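Fructose 1-phosphate kinase (Staphylococcus aureus, PDB 2JG5) probably phosphorylates fructose 1-phosphate to fructose 1,6-bisphosphate with ATP, as a pfkB-family sugar kinase. Local coordinates at the interface of chains A and B. Coordinates in Å, arbitrary orientation; residue numbers count along the deposited sequence, not the author numbering. Chains: chain A/B, Fructose 1-phosphate kinase.

The interface of chains A and B. Residues chain A 25-27; chain B 100-102.
A:Asn26 and B:Glu100 join strand 25-27 of one subunit to strand 99-102 of the other, a parallel beta pairing that runs one sheet across the subunit boundary of this pfkB-family sugar kinase. Many pfkB kinases dimerise through interlocking lid sheets (a beta-clasp), and this patch with its two-fold twin probably belongs to such a dimer. The backbone does the close work: A:Asn26 N donates a hydrogen bond to the carbonyl B:Glu100 O at 2.9 Å, and B:Asn102 N returns a nearly straight bond to A:Asn26 O at 3.0 Å (175° at H). The side-chain amide of A:Asn26 adds a longer bond, ND2 to B:Glu100 O at 3.3 Å. With CG beside its own backbone N (chi1 -63°), the amide swings back toward the strand it pairs with, and that acceptor lies close to the amide plane. Backbone N and ND2 approach the carbonyl oxygen from opposite faces, so two donors grip one atom.

On the side of the sheet that carries A:Leu25, the other packed cluster forms around its methyl CD1. CG of this leucine is anti to the backbone N (chi1 174°), and the side chain runs alongside B:Glu100, pointing the same way, with A:Leu25 CD1 3.8 Å from the carboxylate carbon B:Glu100 CD. B:Asn102 crosses the leucine at about a right angle. Within chain B, the amide nitrogen B:Asn102 ND2 donates to B:Glu100 OE2 at 3.0 Å, on the anti lone pair, which ties the two polar ends together beside the methyl and probably steadies the carboxylate's charge.

Packing is looser at B:Ile101, though in mid-pairing, and at A:Arg27: both lose little surface to the partner, and each comes nearest to it through its backbone CA. Beyond that CA the arginine's side chain makes no near contact with B:Glu100, B:Ile101 or B:Asn102; A:Leu25 CD2 lies over one guanidinium face, toward its rim.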
loop_
_atom_site.group_PDB
_atom_site.type_symbol
_atom_site.label_atom_id
_atom_site.label_comp_id
_atom_site.label_asym_id
_atom_site.label_seq_id
_atom_site.Cartn_x
_atom_site.Cartn_y
_atom_site.Cartn_z
ATOM N N LEU A 25 -5.701 13.211 11.769
ATOM C CA LEU A 25 -4.456 12.479 11.683
ATOM C C LEU A 25 -4.498 11.319 12.687
ATOM O O LEU A 25 -4.448 11.534 13.897
ATOM C CB LEU A 25 -3.273 13.431 11.940
ATOM C CG LEU A 25 -1.823 12.932 12.059
ATOM C CD1 LEU A 25 -1.388 12.088 10.860
ATOM C CD2 LEU A 25 -0.864 14.107 12.268
ATOM N N ASN A 26 -4.637 10.100 12.177
ATOM C CA ASN A 26 -4.523 8.898 12.994
ATOM C C ASN A 26 -3.124 8.319 12.844
ATOM O O ASN A 26 -2.497 8.474 11.798
ATOM C CB ASN A 26 -5.546 7.840 12.570
ATOM C CG ASN A 26 -6.977 8.295 12.756
ATOM O OD1 ASN A 26 -7.652 7.880 13.695
ATOM N ND2 ASN A 26 -7.450 9.150 11.860
ATOM N N ARG A 27 -2.636 7.661 13.890
ATOM C CA ARG A 27 -1.361 6.956 13.823
ATOM C C ARG A 27 -1.585 5.494 14.162
ATOM O O ARG A 27 -2.071 5.167 15.250
ATOM C CB ARG A 27 -0.329 7.581 14.763
ATOM C CG ARG A 27 0.202 8.922 14.289
ATOM C CD ARG A 27 1.256 9.442 15.246
ATOM N NE ARG A 27 1.906 10.653 14.750
ATOM C CZ ARG A 27 1.697 11.879 15.225
ATOM N NH1 ARG A 27 2.347 12.908 14.696
ATOM N NH2 ARG A 27 0.847 12.083 16.226
ATOM N N GLU B 100 -6.395 11.000 7.603
ATOM C CA GLU B 100 -5.044 10.504 7.418
ATOM C C GLU B 100 -4.791 9.306 8.333
ATOM O O GLU B 100 -5.212 9.295 9.494
ATOM C CB GLU B 100 -4.070 11.624 7.735
ATOM C CG GLU B 100 -2.750 11.541 7.028
ATOM C CD GLU B 100 -1.955 12.816 7.213
ATOM O OE1 GLU B 100 -2.508 13.909 6.937
ATOM O OE2 GLU B 100 -0.785 12.725 7.644
ATOM N N ILE B 101 -4.112 8.294 7.806
ATOM C CA ILE B 101 -3.807 7.106 8.594
ATOM C C ILE B 101 -2.354 6.710 8.398
ATOM O O ILE B 101 -2.014 6.014 7.444
ATOM C CB ILE B 101 -4.742 5.921 8.258
ATOM C CG1 ILE B 101 -6.215 6.371 8.229
ATOM C CG2 ILE B 101 -4.562 4.802 9.290
ATOM C CD1 ILE B 101 -7.066 5.684 7.168
ATOM N N ASN B 102 -1.503 7.163 9.311
ATOM C CA ASN B 102 -0.055 6.981 9.174
ATOM C C ASN B 102 0.513 5.772 9.917
ATOM O O ASN B 102 0.219 5.564 11.100
ATOM C CB ASN B 102 0.681 8.256 9.599
ATOM C CG ASN B 102 0.448 9.414 8.639
ATOM O OD1 ASN B 102 -0.074 9.235 7.531
ATOM N ND2 ASN B 102 0.839 10.613 9.058
#